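Local coordinates for RagB/SusD family nutrient uptake outer membrane protein (Bacteroides thetaiotaomicron, PDB 7KV2), which probably binds beta-glucan chains at the cell surface as the SusD-type partner in nutrient uptake across the outer membrane, at residues A[55-60]-A[275-280]; A[336-341]-A[434-439]; A[107-112]-A[499-504]. All coordinates share one frame; numbering follows the deposited sequence.

Contact 1 (A[55-60]-A[275-280]); sequences DPLHWP and FEINYK
Leu57, in the 3-10 segment 55-57 of this SusD fold, and His58 next to it pack against Phe275, Ile277 and Tyr279, joining the loop after helix 43-53 to strand 273-277, which pairs with strand 400-404. Before them, Asp55 works within its own turn: OD1 offers its anti lone pair to His58 NE2 at 2.9 Å (161° at the hydrogen), in the ring plane. This bond at the edge restrains the rotation of the imidazole, and Asp55 O lies over one face, toward the rim.

Leu57 points at the strand, its CB 4.1 Å from Ile277 CD1. Its CD1 comes to the edge of the Phe275 ring, 4.3 Å from CZ, while Leu150 and Phe153 of helix 137-162 also touch this side chain. A water donates to Leu57 O at 2.9 Å and lies 2.8 Å from Tyr279 OH, bridging the two segments.

At His58, CG sits between the backbone N and the carbonyl carbon (chi1 63°), and the ring leads away from the strand. Of the side chain, CB makes the contact, 3.8 Å from Ile277 CG2. Toward the tyrosine, His58 CB lies 3.6 Å from Tyr279 CE1.

Contact 2 (A[336-341]-A[434-439]); sequences DTRRNA and KRAGLV
Asp336 and Arg338 form a side-on salt bridge that lies against Ala436. Arg338 NE donates to Asp336 OD1 at 2.9 Å, on the syn lone pair, and NH2 reaches OD2 in the guanidinium plane with an angle of 164° at the hydrogen. OD1 is gripped a second time, by Arg338 N at 3.0 Å on the anti side, so this carboxylate is also the N-cap of helix 337-342. Asp336 CG is anti to the backbone N (chi1 -165°), beside the carbonyl carbon, and from there OD1 meets Arg338 N. An alanine at Asp336 would probably leave Arg338 NE without its acceptor and the first helical turn without its side-chain cap.

Between the segments the main polar link is Thr337 N to Ala436 O, 2.7 Å long and nearly straight at 173°. Asp336 CA adds a CA-H...O contact to the same oxygen. Alongside, a water donates to Arg435 O and lies 2.8 Å from Thr337 OG1.

Packing centres on Ala436, whose CB sits over one guanidinium face, toward the rim, 3.3 Å from Arg338 NE. Leu438 crosses Arg338 at about a right angle, with CD1 3.6 Å from Asp336 OD2 and CD2 against Asp336 CB. The chain reaches Leu438 through Gly437, whose positive phi closes a Schellman motif; there a CB would jam against the preceding carbonyl.

The contact therefore sets the capped start of helix 337-342 on the turn that follows helix 425-435. Arg338 NH1 continues to Glu452 and Glu456 of helix 446-456, and Arg435 bridges Glu456 and Glu272, the latter just ahead of strand 273-277.

Contact 3 (A[107-112]-A[499-504]); sequences MIYGLW and PQKEID. With EDO (1,2-ethanediol), chain D.
The Tyr109 ring carries Pro499 on one face: CB stands over its centre, 4.0 Å from the centroid and 12° off the normal, a CH-pi contact. At the ring's edge, in plane, are Trp112 CD1 and Glu502 OE2. One face of the Trp112 indole receives Glu502 CG and Pro499 CD, both offset toward the rim. Pro499 CD is 4.1 Å from Trp112 CE3, so a single proline packs on both aromatics. Trp162 of helix 137-162 meets Trp112 edge-to-face and also touches Pro499.

Tyr109 OH donates to Glu502 OE2 in a very short bond of 2.5 Å, with ring and carboxylate planes 66° apart. The bend in Glu502 at chi2 (-63°) places CD 3.4 Å from Trp112 NE1, so the carboxylate is bonded to the tyrosine and packs beside the indole nitrogen. Lys501 crosses Tyr109 at about a right angle, its CB 3.8 Å from CE2, and Lys113 makes a cation-pi contact with the same tyrosine. Ile108 O, 3.7 Å from Pro499 CG, is buried with no polar partner in the model.

A 1,2-ethanediol, probably from the crystallisation liquor, links the two segments: Met107 N donates to its O1 and Lys501 N to its O2, the latter at 3.0 Å.

Tyr109 and Pro499 both occupy N-cap positions, so two helix starts meet here, that of helix 110-130 and that of the short helix 500-505. A CH-pi contact and a tyrosine-glutamate hydrogen bond thus join the C-terminal part of the chain to the N-terminal helices of the SusD fold, whose family belongs to the TPR clan.

How the contacts relate
Contact 1 is the core member, its centre 10 Å from that of the chain; contacts 2 and 3 are only partly buried, at 22 and 20 Å on opposite sides of it. Contacts 1 and 3 both tie the N-terminal part of the chain to its later SusD-family part, and both pack on helix 137-162. They touch directly where Pro60 CB lies 3.9 Å from Leu111 CD1, and their segments cross along the chain. Contact 2 stays within the later part, about 12 Å at nearest atoms from contact 1. Chemistry follows place: apolar packing of aliphatic and aromatic side chains with a bridging water at the centre, charged helix capping in contact 2, proline CH-pi packing with a buried carbonyl in contact 3.

Contact 1 (A[55-60]-A[275-280])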
loop_
_atom_site.group_PDB
_atom_site.type_symbol
_atom_site.label_atom_id
_atom_site.label_comp_id
_atom_site.label_asym_id
_atom_site.label_seq_id
_atom_site.Cartn_x
_atom_site.Cartn_y
_atom_site.Cartn_z
ATOM N N ASP A 55 -4.092 6.959 -13.561
ATOM C CA ASP A 55 -4.829 5.682 -13.739
ATOM C C ASP A 55 -4.001 4.500 -13.252
ATOM O O ASP A 55 -4.554 3.579 -12.658
ATOM C CB ASP A 55 -5.291 5.485 -15.182
ATOM C CG ASP A 55 -6.631 6.127 -15.443
ATOM O OD1 ASP A 55 -7.564 5.902 -14.645
ATOM O OD2 ASP A 55 -6.729 6.871 -16.441
ATOM N N PRO A 56 -2.682 4.418 -13.539
ATOM C CA PRO A 56 -1.895 3.245 -13.130
ATOM C C PRO A 56 -1.842 3.021 -11.602
ATOM O O PRO A 56 -1.561 1.922 -11.178
ATOM C CB PRO A 56 -0.525 3.537 -13.759
ATOM C CG PRO A 56 -0.895 4.346 -14.983
ATOM C CD PRO A 56 -1.919 5.320 -14.434
ATOM N N LEU A 57 -2.150 4.049 -10.804
ATOM C CA LEU A 57 -2.355 3.862 -9.335
ATOM C C LEU A 57 -3.296 2.684 -9.076
ATOM O O LEU A 57 -3.013 1.927 -8.098
ATOM C CB LEU A 57 -2.926 5.126 -8.670
ATOM C CG LEU A 57 -1.979 6.311 -8.584
ATOM C CD1 LEU A 57 -2.730 7.515 -8.061
ATOM C CD2 LEU A 57 -0.741 6.022 -7.741
ATOM N N HIS A 58 -4.385 2.532 -9.838
ATOM C CA HIS A 58 -5.440 1.543 -9.527
ATOM C C HIS A 58 -5.273 0.296 -10.379
ATOM O O HIS A 58 -6.178 -0.475 -10.395
ATOM C CB HIS A 58 -6.864 2.109 -9.625
ATOM C CG HIS A 58 -7.280 2.583 -10.978
ATOM N ND1 HIS A 58 -7.791 1.746 -11.953
ATOM C CD2 HIS A 58 -7.276 3.819 -11.506
ATOM C CE1 HIS A 58 -8.063 2.465 -13.038
ATOM N NE2 HIS A 58 -7.782 3.734 -12.781
ATOM N N TRP A 59 -4.122 0.060 -11.000
ATOM C CA TRP A 59 -3.908 -1.129 -11.869
ATOM C C TRP A 59 -3.379 -2.381 -11.169
ATOM O O TRP A 59 -3.816 -3.458 -11.560
ATOM C CB TRP A 59 -2.931 -0.746 -13.000
ATOM C CG TRP A 59 -3.539 0.152 -14.031
ATOM C CD1 TRP A 59 -4.784 0.708 -14.036
ATOM C CD2 TRP A 59 -2.876 0.637 -15.224
ATOM N NE1 TRP A 59 -4.942 1.500 -15.147
ATOM C CE2 TRP A 59 -3.788 1.483 -15.889
ATOM C CE3 TRP A 59 -1.610 0.437 -15.779
ATOM C CZ2 TRP A 59 -3.476 2.117 -17.096
ATOM C CZ3 TRP A 59 -1.306 1.045 -16.980
ATOM C CH2 TRP A 59 -2.229 1.868 -17.627
ATOM N N PRO A 60 -2.334 -2.322 -10.298
ATOM C CA PRO A 60 -1.509 -3.492 -10.011
ATOM C C PRO A 60 -2.207 -4.686 -9.362
ATOM O O PRO A 60 -1.770 -5.826 -9.558
ATOM C CB PRO A 60 -0.368 -3.020 -9.089
ATOM C CG PRO A 60 -0.665 -1.614 -8.740
ATOM C CD PRO A 60 -1.781 -1.135 -9.651
ATOM N N PHE A 275 -4.070 9.969 1.977
ATOM C CA PHE A 275 -4.110 9.521 0.567
ATOM C C PHE A 275 -4.682 8.106 0.480
ATOM O O PHE A 275 -4.274 7.236 1.266
ATOM C CB PHE A 275 -2.716 9.664 -0.044
ATOM C CG PHE A 275 -2.708 9.669 -1.548
ATOM C CD1 PHE A 275 -3.349 10.682 -2.251
ATOM C CD2 PHE A 275 -2.105 8.634 -2.266
ATOM C CE1 PHE A 275 -3.355 10.687 -3.637
ATOM C CE2 PHE A 275 -2.111 8.644 -3.656
ATOM C CZ PHE A 275 -2.753 9.659 -4.335
ATOM N N GLU A 276 -5.538 7.934 -0.517
ATOM C CA GLU A 276 -6.138 6.626 -0.929
ATOM C C GLU A 276 -6.040 6.512 -2.440
ATOM O O GLU A 276 -5.982 7.535 -3.134
ATOM C CB GLU A 276 -7.588 6.472 -0.486
ATOM C CG GLU A 276 -7.814 6.941 0.930
ATOM C CD GLU A 276 -9.203 6.652 1.489
ATOM O OE1 GLU A 276 -10.027 6.014 0.794
ATOM O OE2 GLU A 276 -9.439 7.058 2.632
ATOM N N ILE A 277 -6.048 5.270 -2.905
ATOM C CA ILE A 277 -6.301 4.945 -4.311
ATOM C C ILE A 277 -7.776 4.596 -4.429
ATOM O O ILE A 277 -8.236 3.655 -3.752
ATOM C CB ILE A 277 -5.357 3.827 -4.763
ATOM C CG1 ILE A 277 -3.915 4.339 -4.683
ATOM C CG2 ILE A 277 -5.772 3.367 -6.158
ATOM C CD1 ILE A 277 -2.868 3.293 -4.997
ATOM N N ASN A 278 -8.479 5.342 -5.273
ATOM C CA ASN A 278 -9.957 5.242 -5.434
ATOM C C ASN A 278 -10.310 3.992 -6.214
ATOM O O ASN A 278 -9.720 3.781 -7.285
ATOM C CB ASN A 278 -10.523 6.446 -6.171
ATOM C CG ASN A 278 -10.430 7.699 -5.337
ATOM O OD1 ASN A 278 -10.404 7.609 -4.125
ATOM N ND2 ASN A 278 -10.268 8.845 -5.978
ATOM N N TYR A 279 -11.294 3.268 -5.714
ATOM C CA TYR A 279 -11.994 2.162 -6.405
ATOM C C TYR A 279 -13.485 2.340 -6.216
ATOM O O TYR A 279 -13.837 2.873 -5.154
ATOM C CB TYR A 279 -11.531 0.839 -5.805
ATOM C CG TYR A 279 -10.120 0.452 -6.164
ATOM C CD1 TYR A 279 -9.818 0.063 -7.459
ATOM C CD2 TYR A 279 -9.100 0.420 -5.219
ATOM C CE1 TYR A 279 -8.565 -0.408 -7.788
ATOM C CE2 TYR A 279 -7.813 0.009 -5.546
ATOM C CZ TYR A 279 -7.559 -0.418 -6.838
ATOM O OH TYR A 279 -6.331 -0.874 -7.192
ATOM N N LYS A 280 -14.312 1.948 -7.198
ATOM C CA LYS A 280 -15.795 2.069 -7.046
ATOM C C LYS A 280 -16.499 0.801 -7.556
ATOM O O LYS A 280 -15.986 0.165 -8.482
ATOM C CB LYS A 280 -16.266 3.315 -7.806
ATOM C CG LYS A 280 -16.081 3.187 -9.305
ATOM C CD LYS A 280 -16.907 4.122 -10.160
ATOM C CE LYS A 280 -17.118 3.561 -11.557
ATOM N NZ LYS A 280 -17.547 4.620 -12.491
HETATM O O HOH W 1 -3.715 -0.259 -6.324
#

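Contact 2 (A[336-341]-A[434-439])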
loop_
_atom_site.group_PDB
_atom_site.type_symbol
_atom_site.label_atom_id
_atom_site.label_comp_id
_atom_site.label_asym_id
_atom_site.label_seq_id
_atom_site.Cartn_x
_atom_site.Cartn_y
_atom_site.Cartn_z
ATOM N N ASP A 336 -7.687 -4.237 22.608
ATOM C CA ASP A 336 -7.180 -3.542 21.406
ATOM C C ASP A 336 -8.248 -3.720 20.312
ATOM O O ASP A 336 -8.434 -4.900 19.803
ATOM C CB ASP A 336 -5.799 -4.052 21.010
ATOM C CG ASP A 336 -5.069 -3.161 20.031
ATOM O OD1 ASP A 336 -5.769 -2.570 19.123
ATOM O OD2 ASP A 336 -3.817 -3.035 20.171
ATOM N N THR A 337 -8.924 -2.636 19.936
ATOM C CA THR A 337 -10.008 -2.679 18.909
ATOM C C THR A 337 -9.422 -3.126 17.550
ATOM O O THR A 337 -10.205 -3.541 16.657
ATOM C CB THR A 337 -10.735 -1.336 18.771
ATOM O OG1 THR A 337 -9.771 -0.346 18.367
ATOM C CG2 THR A 337 -11.457 -0.967 20.055
ATOM N N ARG A 338 -8.121 -2.937 17.361
ATOM C CA ARG A 338 -7.448 -3.313 16.085
ATOM C C ARG A 338 -7.464 -4.831 15.892
ATOM O O ARG A 338 -7.311 -5.279 14.740
ATOM C CB ARG A 338 -6.037 -2.763 16.018
ATOM C CG ARG A 338 -6.015 -1.251 16.109
ATOM C CD ARG A 338 -4.613 -0.733 16.136
ATOM N NE ARG A 338 -3.971 -1.027 17.433
ATOM C CZ ARG A 338 -2.909 -0.387 17.920
ATOM N NH1 ARG A 338 -2.318 0.587 17.234
ATOM N NH2 ARG A 338 -2.459 -0.724 19.129
ATOM N N ARG A 339 -7.577 -5.616 16.957
ATOM C CA ARG A 339 -7.464 -7.076 16.828
ATOM C C ARG A 339 -8.618 -7.535 15.931
ATOM O O ARG A 339 -8.353 -8.208 14.924
ATOM C CB ARG A 339 -7.551 -7.803 18.167
ATOM C CG ARG A 339 -7.352 -9.300 18.026
ATOM C CD ARG A 339 -7.361 -9.997 19.374
ATOM N NE ARG A 339 -8.749 -10.068 19.836
ATOM C CZ ARG A 339 -9.116 -10.609 20.981
ATOM N NH1 ARG A 339 -8.199 -11.136 21.766
ATOM N NH2 ARG A 339 -10.395 -10.653 21.328
ATOM N N ASN A 340 -9.865 -7.230 16.287
ATOM C CA ASN A 340 -11.008 -7.711 15.471
ATOM C C ASN A 340 -11.148 -6.919 14.168
ATOM O O ASN A 340 -11.654 -7.524 13.175
ATOM C CB ASN A 340 -12.293 -7.806 16.294
ATOM C CG ASN A 340 -12.144 -8.791 17.433
ATOM O OD1 ASN A 340 -11.105 -9.436 17.592
ATOM N ND2 ASN A 340 -13.151 -8.845 18.283
ATOM N N ALA A 341 -10.629 -5.687 14.098
ATOM C CA ALA A 341 -10.714 -4.885 12.868
ATOM C C ALA A 341 -9.691 -5.412 11.850
ATOM O O ALA A 341 -9.808 -5.070 10.660
ATOM C CB ALA A 341 -10.445 -3.442 13.135
ATOM N N LYS A 434 -3.886 4.783 22.393
ATOM C CA LYS A 434 -5.138 4.948 23.176
ATOM C C LYS A 434 -6.345 4.984 22.246
ATOM O O LYS A 434 -7.398 4.561 22.687
ATOM C CB LYS A 434 -5.059 6.162 24.104
ATOM C CG LYS A 434 -4.102 5.931 25.264
ATOM C CD LYS A 434 -4.426 6.765 26.478
ATOM C CE LYS A 434 -4.374 8.234 26.146
ATOM N NZ LYS A 434 -4.128 9.048 27.360
ATOM N N ARG A 435 -6.186 5.389 20.985
ATOM C CA ARG A 435 -7.324 5.362 20.039
ATOM C C ARG A 435 -7.783 3.902 19.912
ATOM O O ARG A 435 -8.982 3.692 19.841
ATOM C CB ARG A 435 -6.961 5.962 18.680
ATOM C CG ARG A 435 -8.135 6.006 17.713
ATOM C CD ARG A 435 -8.190 4.739 16.860
ATOM N NE ARG A 435 -7.107 4.667 15.881
ATOM C CZ ARG A 435 -7.044 5.279 14.690
ATOM N NH1 ARG A 435 -7.989 6.103 14.295
ATOM N NH2 ARG A 435 -5.985 5.102 13.908
ATOM N N ALA A 436 -6.859 2.947 19.976
ATOM C CA ALA A 436 -7.148 1.497 19.853
ATOM C C ALA A 436 -7.806 0.892 21.103
ATOM O O ALA A 436 -8.100 -0.322 21.084
ATOM C CB ALA A 436 -5.879 0.786 19.499
ATOM N N GLY A 437 -8.089 1.691 22.135
ATOM C CA GLY A 437 -8.773 1.217 23.356
ATOM C C GLY A 437 -7.805 0.796 24.456
ATOM O O GLY A 437 -8.295 0.245 25.466
ATOM N N LEU A 438 -6.503 1.021 24.312
ATOM C CA LEU A 438 -5.496 0.499 25.277
ATOM C C LEU A 438 -5.411 1.522 26.417
ATOM O O LEU A 438 -5.388 2.749 26.154
ATOM C CB LEU A 438 -4.129 0.263 24.621
ATOM C CG LEU A 438 -4.113 -0.824 23.540
ATOM C CD1 LEU A 438 -2.769 -0.928 22.898
ATOM C CD2 LEU A 438 -4.511 -2.165 24.104
ATOM N N VAL A 439 -5.430 1.061 27.657
ATOM C CA VAL A 439 -5.460 2.032 28.796
ATOM C C VAL A 439 -4.021 2.353 29.213
ATOM O O VAL A 439 -3.797 3.473 29.690
ATOM C CB VAL A 439 -6.316 1.534 29.971
ATOM C CG1 VAL A 439 -7.734 1.200 29.531
ATOM C CG2 VAL A 439 -5.680 0.374 30.692
HETATM O O HOH W 2 -10.901 2.219 18.424
#

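Contact 3 (A[107-112]-A[499-504])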
loop_
_atom_site.group_PDB
_atom_site.type_symbol
_atom_site.label_atom_id
_atom_site.label_comp_id
_atom_site.label_asym_id
_atom_site.label_seq_id
_atom_site.Cartn_x
_atom_site.Cartn_y
_atom_site.Cartn_z
ATOM N N MET A 107 8.827 -14.588 -11.271
ATOM C CA MET A 107 8.775 -13.361 -10.444
ATOM C C MET A 107 7.527 -12.563 -10.812
ATOM O O MET A 107 6.930 -12.832 -11.855
ATOM C CB MET A 107 10.028 -12.509 -10.614
ATOM C CG MET A 107 10.878 -12.463 -9.352
ATOM S SD MET A 107 9.942 -11.580 -8.008
ATOM C CE MET A 107 9.989 -9.923 -8.667
ATOM N N ILE A 108 7.078 -11.680 -9.916
ATOM C CA ILE A 108 5.964 -10.774 -10.253
ATOM C C ILE A 108 6.506 -9.781 -11.286
ATOM O O ILE A 108 7.717 -9.436 -11.240
ATOM C CB ILE A 108 5.346 -10.132 -8.994
ATOM C CG1 ILE A 108 6.350 -9.390 -8.126
ATOM C CG2 ILE A 108 4.629 -11.219 -8.235
ATOM C CD1 ILE A 108 5.743 -8.244 -7.335
ATOM N N TYR A 109 5.648 -9.398 -12.205
ATOM C CA TYR A 109 6.005 -8.512 -13.345
ATOM C C TYR A 109 4.928 -7.428 -13.553
ATOM O O TYR A 109 5.261 -6.347 -14.065
ATOM C CB TYR A 109 6.242 -9.433 -14.548
ATOM C CG TYR A 109 7.011 -8.859 -15.714
ATOM C CD1 TYR A 109 7.599 -7.607 -15.666
ATOM C CD2 TYR A 109 7.147 -9.606 -16.874
ATOM C CE1 TYR A 109 8.278 -7.095 -16.764
ATOM C CE2 TYR A 109 7.839 -9.112 -17.968
ATOM C CZ TYR A 109 8.395 -7.852 -17.913
ATOM O OH TYR A 109 9.100 -7.342 -18.975
ATOM N N GLY A 110 3.686 -7.668 -13.126
ATOM C CA GLY A 110 2.582 -6.691 -13.284
ATOM C C GLY A 110 2.924 -5.346 -12.659
ATOM O O GLY A 110 2.720 -4.281 -13.291
ATOM N N LEU A 111 3.471 -5.366 -11.456
ATOM C CA LEU A 111 3.688 -4.133 -10.673
ATOM C C LEU A 111 4.754 -3.301 -11.379
ATOM O O LEU A 111 4.653 -2.097 -11.423
ATOM C CB LEU A 111 4.113 -4.510 -9.241
ATOM C CG LEU A 111 4.494 -3.340 -8.334
ATOM C CD1 LEU A 111 3.313 -2.411 -8.127
ATOM C CD2 LEU A 111 4.998 -3.836 -6.985
ATOM N N TRP A 112 5.792 -3.961 -11.882
ATOM C CA TRP A 112 6.862 -3.307 -12.674
ATOM C C TRP A 112 6.221 -2.561 -13.861
ATOM O O TRP A 112 6.485 -1.391 -14.034
ATOM C CB TRP A 112 7.843 -4.404 -13.096
ATOM C CG TRP A 112 8.943 -3.916 -13.992
ATOM C CD1 TRP A 112 8.846 -3.511 -15.299
ATOM C CD2 TRP A 112 10.319 -3.784 -13.622
ATOM N NE1 TRP A 112 10.083 -3.115 -15.758
ATOM C CE2 TRP A 112 11.001 -3.262 -14.754
ATOM C CE3 TRP A 112 11.046 -4.035 -12.454
ATOM C CZ2 TRP A 112 12.375 -3.031 -14.738
ATOM C CZ3 TRP A 112 12.400 -3.781 -12.436
ATOM C CH2 TRP A 112 13.052 -3.293 -13.575
ATOM N N PRO A 499 12.758 -9.109 -13.291
ATOM C CA PRO A 499 12.214 -10.119 -14.190
ATOM C C PRO A 499 13.182 -10.468 -15.348
ATOM O O PRO A 499 13.811 -9.545 -15.888
ATOM C CB PRO A 499 10.919 -9.477 -14.717
ATOM C CG PRO A 499 10.474 -8.587 -13.557
ATOM C CD PRO A 499 11.762 -8.060 -12.985
ATOM N N GLN A 500 13.264 -11.758 -15.687
ATOM C CA GLN A 500 14.195 -12.279 -16.741
ATOM C C GLN A 500 13.867 -11.600 -18.075
ATOM O O GLN A 500 14.830 -11.225 -18.798
ATOM C CB GLN A 500 14.121 -13.801 -16.882
ATOM C CG GLN A 500 15.269 -14.402 -17.733
ATOM C CD GLN A 500 16.640 -14.041 -17.205
ATOM O OE1 GLN A 500 16.965 -14.227 -16.026
ATOM N NE2 GLN A 500 17.458 -13.469 -18.073
ATOM N N LYS A 501 12.585 -11.418 -18.394
ATOM C CA LYS A 501 12.171 -10.730 -19.645
ATOM C C LYS A 501 12.771 -9.321 -19.709
ATOM O O LYS A 501 13.152 -8.927 -20.825
ATOM C CB LYS A 501 10.659 -10.757 -19.830
ATOM C CG LYS A 501 10.165 -12.115 -20.290
ATOM C CD LYS A 501 8.695 -12.345 -20.117
ATOM C CE LYS A 501 8.297 -13.794 -20.311
ATOM N NZ LYS A 501 6.888 -13.994 -19.902
ATOM N N GLU A 502 12.895 -8.593 -18.596
ATOM C CA GLU A 502 13.524 -7.244 -18.605
ATOM C C GLU A 502 15.036 -7.368 -18.796
ATOM O O GLU A 502 15.572 -6.508 -19.476
ATOM C CB GLU A 502 13.265 -6.423 -17.349
ATOM C CG GLU A 502 11.842 -5.907 -17.248
ATOM C CD GLU A 502 11.404 -4.947 -18.340
ATOM O OE1 GLU A 502 12.114 -3.970 -18.590
ATOM O OE2 GLU A 502 10.344 -5.191 -18.925
ATOM N N ILE A 503 15.701 -8.334 -18.158
ATOM C CA ILE A 503 17.182 -8.521 -18.312
ATOM C C ILE A 503 17.482 -8.806 -19.785
ATOM O O ILE A 503 18.456 -8.206 -20.331
ATOM C CB ILE A 503 17.707 -9.645 -17.401
ATOM C CG1 ILE A 503 17.413 -9.354 -15.923
ATOM C CG2 ILE A 503 19.196 -9.874 -17.658
ATOM C CD1 ILE A 503 18.111 -8.132 -15.378
ATOM N N ASP A 504 16.644 -9.647 -20.392
ATOM C CA ASP A 504 16.780 -10.158 -21.785
ATOM C C ASP A 504 16.587 -9.002 -22.771
ATOM O O ASP A 504 17.362 -8.911 -23.751
ATOM C CB ASP A 504 15.798 -11.302 -22.060
ATOM C CG ASP A 504 16.185 -12.630 -21.422
ATOM O OD1 ASP A 504 17.199 -12.687 -20.722
ATOM O OD2 ASP A 504 15.447 -13.589 -21.611
HETATM C C1 EDO D . 8.906 -12.869 -14.863
HETATM O O1 EDO D . 9.349 -14.018 -14.243
HETATM C C2 EDO D . 9.194 -12.908 -16.315
HETATM O O2 EDO D . 10.560 -12.675 -16.572
#